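BluB-like flavoprotein (Clostridium difficile 630, PDB 3EO8) binds FMN and, as a member of the nitroreductase family, probably works as a flavin-dependent oxidoreductase. Local coordinates at residues S13-K18 against K91-F96; V22-I27 against V50-D55; K59-I64 against F96-P101; Y158-L163 against A192-G197. All coordinates share one frame; numbering follows the deposited sequence.

Contact 1 of 4, residues S13-K18 against K91-F96; sequences SVRKFK and KNFTLF. With FMN (flavin mononucleotide), chain G.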
# COMPACT_ATOMS: atom_id res chain seq x y z
N SER A 13 -11.53 4.86 10.45
CA SER A 13 -11.47 3.47 10.93
C SER A 13 -12.66 3.16 11.83
O SER A 13 -12.76 3.63 12.97
CB SER A 13 -10.18 3.21 11.68
OG SER A 13 -9.12 3.32 10.78
N VAL A 14 -13.56 2.33 11.29
CA VAL A 14 -14.83 2.02 11.92
C VAL A 14 -14.68 0.79 12.79
O VAL A 14 -14.40 -0.30 12.30
CB VAL A 14 -15.91 1.80 10.87
CG1 VAL A 14 -17.26 1.37 11.54
CG2 VAL A 14 -16.04 3.10 10.04
N ARG A 15 -14.87 0.98 14.10
CA ARG A 15 -14.69 -0.11 15.06
C ARG A 15 -15.97 -0.46 15.82
O ARG A 15 -15.97 -1.35 16.66
CB ARG A 15 -13.53 0.20 16.02
CG ARG A 15 -12.24 0.53 15.30
CD ARG A 15 -11.02 0.57 16.22
NE ARG A 15 -9.82 0.90 15.45
CZ ARG A 15 -9.43 2.13 15.13
NH1 ARG A 15 -10.13 3.20 15.47
NH2 ARG A 15 -8.32 2.29 14.43
N LYS A 16 -17.06 0.21 15.50
CA LYS A 16 -18.34 -0.13 16.08
C LYS A 16 -19.35 -0.07 14.95
O LYS A 16 -19.27 0.82 14.10
CB LYS A 16 -18.74 0.85 17.19
CG LYS A 16 -17.93 0.67 18.47
N PHE A 17 -20.25 -1.05 14.96
CA PHE A 17 -21.18 -1.32 13.85
C PHE A 17 -22.62 -1.47 14.29
O PHE A 17 -22.91 -1.98 15.37
CB PHE A 17 -20.76 -2.60 13.12
CG PHE A 17 -19.35 -2.57 12.65
CD1 PHE A 17 -18.32 -2.92 13.50
CD2 PHE A 17 -19.03 -2.15 11.37
CE1 PHE A 17 -16.99 -2.87 13.08
CE2 PHE A 17 -17.70 -2.11 10.95
CZ PHE A 17 -16.68 -2.47 11.81
N LYS A 18 -23.52 -1.06 13.41
CA LYS A 18 -24.95 -1.23 13.62
C LYS A 18 -25.33 -2.68 13.34
O LYS A 18 -24.54 -3.42 12.74
CB LYS A 18 -25.75 -0.28 12.73
CG LYS A 18 -25.52 1.17 13.10
CD LYS A 18 -26.21 2.13 12.15
CE LYS A 18 -26.07 3.56 12.67
NZ LYS A 18 -26.46 4.58 11.66
N LYS A 91 -7.60 -6.09 22.53
CA LYS A 91 -9.07 -5.95 22.66
C LYS A 91 -9.59 -4.82 21.83
O LYS A 91 -10.62 -4.95 21.15
CB LYS A 91 -9.48 -5.63 24.09
CG LYS A 91 -9.39 -6.75 25.02
CD LYS A 91 -9.73 -6.25 26.44
CE LYS A 91 -9.14 -7.22 27.46
NZ LYS A 91 -9.40 -6.80 28.85
N ASN A 92 -8.90 -3.70 21.91
CA ASN A 92 -9.43 -2.47 21.31
C ASN A 92 -9.15 -2.32 19.82
O ASN A 92 -9.97 -1.76 19.07
CB ASN A 92 -8.91 -1.29 22.12
CG ASN A 92 -9.57 -1.21 23.49
OD1 ASN A 92 -10.68 -1.71 23.69
ND2 ASN A 92 -8.89 -0.58 24.44
N PHE A 93 -8.00 -2.84 19.40
CA PHE A 93 -7.50 -2.70 18.02
C PHE A 93 -7.37 -4.01 17.24
O PHE A 93 -6.89 -4.02 16.09
CB PHE A 93 -6.18 -1.92 18.02
CG PHE A 93 -6.34 -0.52 18.56
CD1 PHE A 93 -6.92 0.46 17.76
CD2 PHE A 93 -6.00 -0.21 19.88
CE1 PHE A 93 -7.12 1.75 18.27
CE2 PHE A 93 -6.20 1.07 20.39
CZ PHE A 93 -6.76 2.04 19.59
N THR A 94 -7.82 -5.12 17.78
CA THR A 94 -7.85 -6.34 16.97
C THR A 94 -9.20 -7.07 17.11
O THR A 94 -9.94 -7.23 16.13
CB THR A 94 -6.68 -7.32 17.28
OG1 THR A 94 -5.43 -6.61 17.42
CG2 THR A 94 -6.56 -8.36 16.15
N LEU A 95 -9.56 -7.49 18.32
CA LEU A 95 -10.67 -8.41 18.46
C LEU A 95 -12.03 -7.71 18.32
O LEU A 95 -13.06 -8.38 18.36
CB LEU A 95 -10.59 -9.19 19.75
CG LEU A 95 -9.41 -10.17 19.91
CD1 LEU A 95 -9.41 -10.75 21.37
CD2 LEU A 95 -9.51 -11.25 18.86
N PHE A 96 -12.04 -6.38 18.16
CA PHE A 96 -13.27 -5.63 17.90
C PHE A 96 -13.95 -6.01 16.59
O PHE A 96 -15.12 -5.72 16.41
CB PHE A 96 -13.02 -4.12 17.88
CG PHE A 96 -12.34 -3.67 16.64
CD1 PHE A 96 -13.07 -3.39 15.50
CD2 PHE A 96 -10.96 -3.63 16.58
CE1 PHE A 96 -12.47 -3.03 14.34
CE2 PHE A 96 -10.33 -3.27 15.42
CZ PHE A 96 -11.08 -2.99 14.29
N1 FMN G . -6.74 -0.12 13.14
C2 FMN G . -6.99 -1.04 14.13
O2 FMN G . -7.79 -0.82 15.05
N3 FMN G . -6.34 -2.24 14.11
C4 FMN G . -5.40 -2.56 13.18
O4 FMN G . -4.86 -3.69 13.20
C4A FMN G . -5.15 -1.64 12.17
N5 FMN G . -4.24 -1.95 11.17
C5A FMN G . -4.01 -1.06 10.15
C6 FMN G . -3.11 -1.42 9.15
C7 FMN G . -2.87 -0.54 8.11
C7M FMN G . -2.23 -1.12 6.89
C8 FMN G . -3.56 0.68 8.05
C8M FMN G . -3.61 1.43 6.75
C9 FMN G . -4.46 1.02 9.05
C9A FMN G . -4.70 0.16 10.10
N10 FMN G . -5.57 0.48 11.14
C10 FMN G . -5.84 -0.44 12.14
C1' FMN G . -6.27 1.81 11.20
C2' FMN G . -5.38 2.94 11.74
O2' FMN G . -5.24 2.82 13.15
C3' FMN G . -6.03 4.27 11.39
O3' FMN G . -6.10 4.39 9.98
C4' FMN G . -5.35 5.50 11.99
O4' FMN G . -5.37 5.47 13.40
C5' FMN G . -6.09 6.76 11.49
O5' FMN G . -7.43 6.72 11.96
P FMN G . -8.63 6.94 10.89
O1P FMN G . -9.94 6.87 11.62
O2P FMN G . -8.50 5.78 9.91
O3P FMN G . -8.48 8.24 10.12
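R15 meets the pyrimidine rim of the flavin with two nitrogens. NE gives a short bond to FMN O2 (2.7 Å, N-H...O angle 156°), while NH2 reaches FMN N1 at 3.2 Å in a nearly straight line and adds a weak bond to O2. N1 thus lies at the edge of the guanidinium, in its plane. From the other segment the backbone takes up the next polar position: F93 O accepts FMN N3 at 2.7 Å, almost linearly. S13 works at the far end of the cofactor, its N donating to FMN O1P (2.8 Å) and its OG to FMN O2P (2.7 Å). A cationic group at N1 and O2 recurs in FMN-dependent nitroreductases, where it probably stabilises the negative charge of the reduced flavin. The arginine is placed by the aromatic residues of 91-96. Its CG lies over one face of the F96 ring, 3.9 Å from the centroid, a CH-pi contact. CG stands beside the backbone N (chi1 -54°) and the chain runs extended to NE, so the guanidinium passes beyond F96 to the isoalloxazine. There F93 CE1 sits over the centre of one guanidinium face, the ring steeply inclined to it (77°), and S13 CB comes against the opposite face. Further out, S165 OG bonds to both F93 O and T94 OG1 at the end of helix 80-93. Backbone bonding of V14 to S160 ties the loop 13-18 to strand 159-163, and S39 N of the second subunit also bonds the FMN.

Contact 2 of 4, residues V22-I27 against V50-D55; sequences VSDEDI and VIKRRD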
# COMPACT_ATOMS: atom_id res chain seq x y z
N VAL A 22 -24.65 -6.70 5.33
CA VAL A 22 -24.01 -6.22 4.11
C VAL A 22 -24.31 -7.22 3.01
O VAL A 22 -24.04 -8.42 3.16
CB VAL A 22 -22.48 -6.13 4.31
CG1 VAL A 22 -21.86 -5.40 3.13
CG2 VAL A 22 -22.18 -5.44 5.63
N SER A 23 -24.93 -6.76 1.91
CA SER A 23 -25.27 -7.68 0.83
C SER A 23 -24.05 -8.18 0.08
O SER A 23 -23.05 -7.46 -0.10
CB SER A 23 -26.25 -7.04 -0.14
OG SER A 23 -25.57 -6.21 -1.05
N ASP A 24 -24.11 -9.44 -0.35
CA ASP A 24 -23.04 -10.01 -1.18
C ASP A 24 -22.79 -9.20 -2.46
O ASP A 24 -21.65 -8.97 -2.85
CB ASP A 24 -23.35 -11.46 -1.55
CG ASP A 24 -23.16 -12.44 -0.39
OD1 ASP A 24 -22.65 -12.07 0.69
OD2 ASP A 24 -23.56 -13.61 -0.58
N GLU A 25 -23.87 -8.77 -3.10
CA GLU A 25 -23.82 -7.94 -4.30
C GLU A 25 -23.01 -6.66 -4.06
O GLU A 25 -22.25 -6.24 -4.92
CB GLU A 25 -25.23 -7.59 -4.81
N ASP A 26 -23.17 -6.04 -2.89
CA ASP A 26 -22.44 -4.82 -2.60
C ASP A 26 -20.97 -5.13 -2.33
O ASP A 26 -20.08 -4.40 -2.74
CB ASP A 26 -23.04 -4.09 -1.39
CG ASP A 26 -24.34 -3.35 -1.71
OD1 ASP A 26 -24.64 -3.13 -2.88
OD2 ASP A 26 -25.04 -2.96 -0.76
N ILE A 27 -20.72 -6.24 -1.66
CA ILE A 27 -19.34 -6.64 -1.35
C ILE A 27 -18.61 -6.95 -2.66
O ILE A 27 -17.43 -6.64 -2.84
CB ILE A 27 -19.28 -7.86 -0.43
CG1 ILE A 27 -19.87 -7.53 0.95
CG2 ILE A 27 -17.82 -8.30 -0.25
CD1 ILE A 27 -20.19 -8.76 1.80
N VAL A 50 -14.34 -13.62 1.77
CA VAL A 50 -15.42 -12.95 2.47
C VAL A 50 -16.14 -13.89 3.44
O VAL A 50 -16.70 -14.92 3.02
CB VAL A 50 -16.43 -12.43 1.46
CG1 VAL A 50 -17.56 -11.72 2.19
CG2 VAL A 50 -15.74 -11.46 0.50
N ILE A 51 -16.15 -13.55 4.72
CA ILE A 51 -16.72 -14.41 5.74
C ILE A 51 -17.84 -13.73 6.47
O ILE A 51 -17.68 -12.63 6.98
CB ILE A 51 -15.65 -14.82 6.77
CG1 ILE A 51 -14.54 -15.59 6.10
CG2 ILE A 51 -16.25 -15.70 7.88
CD1 ILE A 51 -13.26 -15.65 6.92
N LYS A 52 -18.99 -14.41 6.52
CA LYS A 52 -20.11 -14.03 7.38
C LYS A 52 -20.41 -15.10 8.43
O LYS A 52 -21.22 -14.86 9.34
CB LYS A 52 -21.36 -13.76 6.52
CG LYS A 52 -21.30 -12.46 5.72
CD LYS A 52 -22.51 -12.34 4.78
CE LYS A 52 -22.45 -11.14 3.88
NZ LYS A 52 -23.72 -11.06 3.10
N ARG A 53 -19.74 -16.25 8.34
CA ARG A 53 -20.04 -17.36 9.24
C ARG A 53 -19.50 -17.05 10.63
O ARG A 53 -18.30 -16.93 10.83
CB ARG A 53 -19.44 -18.67 8.69
CG ARG A 53 -20.04 -19.92 9.31
CD ARG A 53 -19.16 -21.15 9.10
NE ARG A 53 -19.07 -21.55 7.70
CZ ARG A 53 -18.06 -22.23 7.16
NH1 ARG A 53 -17.00 -22.57 7.88
NH2 ARG A 53 -18.10 -22.54 5.88
N ARG A 54 -20.40 -16.91 11.61
CA ARG A 54 -20.01 -16.44 12.95
C ARG A 54 -19.00 -17.37 13.59
O ARG A 54 -18.04 -16.91 14.20
CB ARG A 54 -21.17 -16.31 13.94
CG ARG A 54 -22.22 -15.29 13.62
CD ARG A 54 -21.66 -13.87 13.47
NE ARG A 54 -20.67 -13.47 14.46
CZ ARG A 54 -20.13 -12.24 14.49
NH1 ARG A 54 -20.51 -11.31 13.61
NH2 ARG A 54 -19.19 -11.95 15.40
N ASP A 55 -19.20 -18.68 13.45
CA ASP A 55 -18.33 -19.59 14.18
C ASP A 55 -16.91 -19.54 13.66
O ASP A 55 -15.99 -19.79 14.41
CB ASP A 55 -18.85 -21.02 14.18
CG ASP A 55 -18.60 -21.70 12.88
OD1 ASP A 55 -19.35 -21.41 11.92
OD2 ASP A 55 -17.61 -22.49 12.80
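K52 spans the gap between the end of strand 47-51 and the start of helix 24-35. Its side chain leaves beside the backbone N (chi1 -73°) and runs fully extended beyond CG, bringing the ammonium to two acceptors. V22 O receives NZ at 2.7 Å, nearly along the C=O axis (170°). D24 OD1 lies 2.8 Å from the same NZ in a salt bridge, approached from above the carboxylate plane. One charged nitrogen therefore joins the last carbonyl before the N-cap to an acid of the first helical turn; S23, the N-cap itself, accepts D26 N through OG at 3.0 Å. The carboxylate of D24 is probably also steadied by the positive end of the helix dipole. I27, one turn further, adds the apolar half. Its CD1 touches the methylene stem of the lysine, 3.9 Å from K52 CE, and approaches V50 CG1 tip to tip at 4.0 Å. The other branch, I27 CG2, meets V50 CG2 at 3.9 Å, so each branch of the isoleucine faces one methyl of the valine. F217 of the second subunit packs on D24, I27 and V50, where a strand of that subunit pairs in parallel with V50 and carries the sheet across the dimer interface. On this chain's own side, V102 of strand 102-108 lies against V22, V50 and K52, and I31 of helix 24-35 packs on V50.

Contact 3 of 4, residues K59-I64 against F96-P101; sequences KIADVI and FYLKAP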
# COMPACT_ATOMS: atom_id res chain seq x y z
N LYS A 59 -13.61 -18.67 15.70
CA LYS A 59 -12.45 -19.54 15.64
C LYS A 59 -11.17 -18.78 15.34
O LYS A 59 -10.12 -19.08 15.88
CB LYS A 59 -12.68 -20.69 14.64
CG LYS A 59 -13.60 -21.77 15.20
CD LYS A 59 -14.00 -22.80 14.17
CE LYS A 59 -14.91 -23.89 14.78
NZ LYS A 59 -16.33 -23.43 14.86
N ILE A 60 -11.27 -17.78 14.48
CA ILE A 60 -10.11 -16.96 14.08
C ILE A 60 -9.68 -16.14 15.31
O ILE A 60 -8.52 -16.03 15.63
CB ILE A 60 -10.47 -16.10 12.85
CG1 ILE A 60 -10.55 -17.00 11.60
CG2 ILE A 60 -9.45 -14.98 12.61
CD1 ILE A 60 -11.24 -16.34 10.41
N ALA A 61 -10.66 -15.62 16.03
CA ALA A 61 -10.39 -14.83 17.24
C ALA A 61 -9.65 -15.67 18.26
O ALA A 61 -8.63 -15.25 18.83
CB ALA A 61 -11.71 -14.27 17.79
N ASP A 62 -10.09 -16.90 18.44
CA ASP A 62 -9.47 -17.78 19.42
C ASP A 62 -8.01 -18.08 19.09
O ASP A 62 -7.20 -18.19 20.02
CB ASP A 62 -10.25 -19.08 19.56
CG ASP A 62 -11.61 -18.89 20.23
OD1 ASP A 62 -11.84 -17.88 20.93
OD2 ASP A 62 -12.43 -19.81 20.11
N VAL A 63 -7.63 -18.23 17.81
CA VAL A 63 -6.21 -18.49 17.50
C VAL A 63 -5.37 -17.21 17.66
O VAL A 63 -4.18 -17.28 18.02
CB VAL A 63 -5.93 -19.14 16.09
CG1 VAL A 63 -6.56 -20.53 15.98
CG2 VAL A 63 -6.30 -18.20 14.94
N ILE A 64 -5.99 -16.06 17.43
CA ILE A 64 -5.32 -14.78 17.69
C ILE A 64 -5.04 -14.66 19.20
O ILE A 64 -3.89 -14.42 19.65
CB ILE A 64 -6.16 -13.60 17.20
CG1 ILE A 64 -6.25 -13.61 15.66
CG2 ILE A 64 -5.55 -12.25 17.74
CD1 ILE A 64 -7.34 -12.62 15.03
N PHE A 96 -12.04 -6.38 18.16
CA PHE A 96 -13.27 -5.63 17.90
C PHE A 96 -13.95 -6.01 16.59
O PHE A 96 -15.12 -5.72 16.41
CB PHE A 96 -13.02 -4.12 17.88
CG PHE A 96 -12.34 -3.67 16.64
CD1 PHE A 96 -13.07 -3.39 15.50
CD2 PHE A 96 -10.96 -3.63 16.58
CE1 PHE A 96 -12.47 -3.03 14.34
CE2 PHE A 96 -10.33 -3.27 15.42
CZ PHE A 96 -11.08 -2.99 14.29
N TYR A 97 -13.23 -6.64 15.67
CA TYR A 97 -13.83 -7.04 14.39
C TYR A 97 -15.06 -7.92 14.57
O TYR A 97 -15.92 -7.97 13.68
CB TYR A 97 -12.82 -7.73 13.46
CG TYR A 97 -12.51 -9.19 13.79
CD1 TYR A 97 -13.36 -10.22 13.40
CD2 TYR A 97 -11.36 -9.53 14.45
CE1 TYR A 97 -13.08 -11.56 13.69
CE2 TYR A 97 -11.06 -10.85 14.75
CZ TYR A 97 -11.92 -11.86 14.37
OH TYR A 97 -11.64 -13.19 14.70
N LEU A 98 -15.17 -8.62 15.70
CA LEU A 98 -16.30 -9.50 15.94
C LEU A 98 -17.61 -8.71 16.04
O LEU A 98 -18.68 -9.27 15.94
CB LEU A 98 -16.09 -10.28 17.23
CG LEU A 98 -14.97 -11.32 17.14
CD1 LEU A 98 -14.53 -11.71 18.55
CD2 LEU A 98 -15.46 -12.54 16.35
N LYS A 99 -17.48 -7.40 16.24
CA LYS A 99 -18.64 -6.50 16.30
C LYS A 99 -19.28 -6.26 14.95
O LYS A 99 -20.40 -5.73 14.90
CB LYS A 99 -18.21 -5.17 16.92
CG LYS A 99 -17.68 -5.29 18.35
CD LYS A 99 -17.24 -3.94 18.93
CE LYS A 99 -16.91 -4.14 20.41
NZ LYS A 99 -16.22 -2.99 21.05
N ALA A 100 -18.59 -6.62 13.87
CA ALA A 100 -19.10 -6.45 12.50
C ALA A 100 -19.75 -7.73 11.98
O ALA A 100 -19.39 -8.83 12.40
CB ALA A 100 -17.98 -6.02 11.58
N PRO A 101 -20.70 -7.59 11.04
CA PRO A 101 -21.31 -8.72 10.36
C PRO A 101 -20.42 -9.43 9.34
O PRO A 101 -20.69 -10.56 9.00
CB PRO A 101 -22.54 -8.10 9.67
CG PRO A 101 -22.14 -6.65 9.43
CD PRO A 101 -21.25 -6.30 10.59
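Y97 carries this buried packing between helix 54-75 and the 3-10 turn that leads to strand 102-108, within the FMN-dependent nitroreductase fold. The ring leaves from the crowded position between backbone N and carbonyl carbon (chi1 78°), which directs it from the turn toward the helix. At its root, Y97 CB rests on A195 CB of strand 189-197, so the tyrosine bridges sheet and helix. Further along, CE2 meets the tip of I64, with CD1 of that residue 4.1 Å off. CZ lies 4.2 Å from A61 CB, and over one face of the ring stands CG of the adjacent L98. L98 also reaches the helix itself: its CD1 packs on A61 CB at 3.9 Å, so the small alanine receives both the tyrosine end and the leucine methyl. At the tip the hydroxyl is enclosed by helix atoms: I60 CG2 is 3.5 Å from Y97 OH, the two side chains crossing at about a right angle. Its hydrogen-bond partner is M57 O, one turn back along helix 54-75. R54, at the start of the same helix, bonds through its guanidinium nitrogens to the carbonyls of L98 and A100. M57 O thus satisfies the buried phenol, whereas A61 N, though only 2.9 Å from Y97 OH, is turned at too poor an angle to bond to it.

Contact 4 of 4, residues Y158-L163 against A192-G197; sequences YGSCWL and AMLALG. With FMN (flavin mononucleotide), chain G.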
# COMPACT_ATOMS: atom_id res chain seq x y z
N TYR A 158 -21.66 1.80 3.83
CA TYR A 158 -21.02 0.99 4.85
C TYR A 158 -19.74 1.68 5.30
O TYR A 158 -19.51 2.83 4.99
CB TYR A 158 -20.71 -0.39 4.28
CG TYR A 158 -21.88 -1.11 3.65
CD1 TYR A 158 -22.81 -1.80 4.43
CD2 TYR A 158 -22.02 -1.15 2.27
CE1 TYR A 158 -23.87 -2.47 3.84
CE2 TYR A 158 -23.06 -1.81 1.68
CZ TYR A 158 -23.98 -2.49 2.46
OH TYR A 158 -24.99 -3.18 1.84
N GLY A 159 -18.93 0.96 6.08
CA GLY A 159 -17.64 1.46 6.50
C GLY A 159 -16.85 0.28 7.01
O GLY A 159 -17.39 -0.81 7.15
N SER A 160 -15.57 0.50 7.31
CA SER A 160 -14.72 -0.60 7.64
C SER A 160 -13.51 -0.14 8.45
O SER A 160 -13.22 1.05 8.56
CB SER A 160 -14.23 -1.29 6.33
OG SER A 160 -13.30 -0.46 5.61
N CYS A 161 -12.79 -1.11 8.99
CA CYS A 161 -11.49 -0.86 9.56
C CYS A 161 -10.59 -1.87 8.93
O CYS A 161 -10.96 -3.03 8.78
CB CYS A 161 -11.47 -1.03 11.08
SG CYS A 161 -9.93 -0.51 11.93
N TRP A 162 -9.42 -1.39 8.58
CA TRP A 162 -8.31 -2.17 8.04
C TRP A 162 -7.49 -2.71 9.20
O TRP A 162 -7.22 -1.97 10.13
CB TRP A 162 -7.50 -1.16 7.24
CG TRP A 162 -6.48 -1.61 6.25
CD1 TRP A 162 -5.63 -2.68 6.32
CD2 TRP A 162 -6.09 -0.87 5.10
NE1 TRP A 162 -4.80 -2.67 5.22
CE2 TRP A 162 -5.06 -1.56 4.47
CE3 TRP A 162 -6.57 0.31 4.51
CZ2 TRP A 162 -4.47 -1.12 3.28
CZ3 TRP A 162 -6.00 0.74 3.32
CH2 TRP A 162 -4.95 0.03 2.73
N LEU A 163 -7.13 -3.99 9.18
CA LEU A 163 -6.34 -4.57 10.26
C LEU A 163 -5.12 -5.30 9.77
O LEU A 163 -5.20 -6.16 8.89
CB LEU A 163 -7.17 -5.55 11.07
CG LEU A 163 -8.40 -4.99 11.82
CD1 LEU A 163 -9.67 -4.91 10.99
CD2 LEU A 163 -8.64 -5.81 13.11
N ALA A 192 -3.94 -8.65 5.28
CA ALA A 192 -4.70 -7.74 6.10
C ALA A 192 -6.09 -8.35 6.31
O ALA A 192 -6.45 -9.29 5.59
CB ALA A 192 -4.81 -6.36 5.44
N MSE A 193 -6.84 -7.86 7.31
CA MSE A 193 -8.27 -8.09 7.39
C MSE A 193 -9.00 -6.77 7.33
O MSE A 193 -8.43 -5.69 7.55
CB MSE A 193 -8.70 -8.84 8.65
CG MSE A 193 -7.71 -9.90 9.10
SE MSE A 193 -8.33 -11.10 10.48
CE MSE A 193 -8.45 -9.93 11.99
N LEU A 194 -10.27 -6.86 6.95
CA LEU A 194 -11.19 -5.74 7.01
C LEU A 194 -12.41 -6.13 7.84
O LEU A 194 -13.04 -7.20 7.59
CB LEU A 194 -11.66 -5.38 5.62
CG LEU A 194 -10.64 -4.75 4.70
CD1 LEU A 194 -11.05 -4.94 3.22
CD2 LEU A 194 -10.54 -3.30 5.07
N ALA A 195 -12.73 -5.30 8.84
CA ALA A 195 -14.00 -5.42 9.56
C ALA A 195 -14.99 -4.53 8.82
O ALA A 195 -14.73 -3.33 8.67
CB ALA A 195 -13.87 -4.97 11.04
N LEU A 196 -16.11 -5.10 8.39
CA LEU A 196 -17.01 -4.45 7.45
C LEU A 196 -18.45 -4.52 7.90
O LEU A 196 -18.96 -5.59 8.23
CB LEU A 196 -16.88 -5.12 6.07
CG LEU A 196 -17.74 -4.61 4.91
CD1 LEU A 196 -17.41 -3.12 4.53
CD2 LEU A 196 -17.60 -5.59 3.68
N GLY A 197 -19.12 -3.37 7.87
CA GLY A 197 -20.52 -3.26 8.30
C GLY A 197 -21.11 -1.88 8.09
O GLY A 197 -20.49 -1.01 7.49
N1 FMN G . -6.74 -0.12 13.14
C2 FMN G . -6.99 -1.04 14.13
O2 FMN G . -7.79 -0.82 15.05
N3 FMN G . -6.34 -2.24 14.11
C4 FMN G . -5.40 -2.56 13.18
O4 FMN G . -4.86 -3.69 13.20
C4A FMN G . -5.15 -1.64 12.17
N5 FMN G . -4.24 -1.95 11.17
C5A FMN G . -4.01 -1.06 10.15
C6 FMN G . -3.11 -1.42 9.15
C7 FMN G . -2.87 -0.54 8.11
C7M FMN G . -2.23 -1.12 6.89
C8 FMN G . -3.56 0.68 8.05
C8M FMN G . -3.61 1.43 6.75
C9 FMN G . -4.46 1.02 9.05
C9A FMN G . -4.70 0.16 10.10
N10 FMN G . -5.57 0.48 11.14
C10 FMN G . -5.84 -0.44 12.14
C1' FMN G . -6.27 1.81 11.20
C2' FMN G . -5.38 2.94 11.74
O2' FMN G . -5.24 2.82 13.15
C3' FMN G . -6.03 4.27 11.39
O3' FMN G . -6.10 4.39 9.98
C4' FMN G . -5.35 5.50 11.99
O4' FMN G . -5.37 5.47 13.40
C5' FMN G . -6.09 6.76 11.49
O5' FMN G . -7.43 6.72 11.96
P FMN G . -8.63 6.94 10.89
O1P FMN G . -9.94 6.87 11.62
O2P FMN G . -8.50 5.78 9.91
O3P FMN G . -8.48 8.24 10.12
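L163 O is gripped by three groups. M193 N donates to it across the ladder at 2.8 Å in the carbonyl plane, the side chain of Q166 bonds to it through NE2, and A192 CA makes a CA-H...O contact at 3.2 Å. C161 O is held in a similar way by A195 N, at 2.9 Å, with L194 CA close beside. Six backbone hydrogen bonds join the strands, two at each of the pairs G159-G197, C161-A195 and L163-M193, which alternate with the non-hydrogen-bonded pairs S160-L196 and W162-L194. The ladder is one edge of the chain's four-stranded antiparallel sheet, in the nitroreductase fold: 189-197 continues to 102-108, while 159-163 is outermost within the chain and lines the flavin. With C161, L163, the selenomethionine M193 and A195 on one face, L163 CD1 packs on A195 CB at 4.2 Å. C161 SG, anti to the backbone N, reaches within 3.4 Å of FMN N1. On the face of S160, W162, L194 and L196, L194 CD2 lies alongside W162 CA and CB, and L196 CD1 touches S160 CB. W162, also swung anti to its backbone N (chi1 -165°), spreads its indole so that FMN C8M stands over the centre of one face, 3.8 Å above it. FMN C7M is 3.4 Å from W162 NE1. That nitrogen bonds to Q140 OE1 of the second subunit, whose P38 packs on the tryptophan as well. At the other end, Y158 OH bonds to D26 OD2 of helix 24-35.

Overall arrangement
Contacts 3 and 4 are buried, whereas contacts 1 and 2 reach the surface. Contacts 1 and 4 share the FMN from different directions: contact 1 supplies hydrogen bonds from side chains and backbone at the pyrimidine rim and phosphate, contact 4 a backbone ladder with an indole and a thiol against the flavin. F96 belongs to contacts 1 and 3, facing R15 in the first while its neighbour Y97 reaches to helix 54-75 in the second. Contacts 2 and 3 adjoin through the start of that helix. Contacts 2 and 4 reach the same sheet and both touch the second subunit, the ion pair of contact 2 standing at the periphery; contact 3 is mainly apolar.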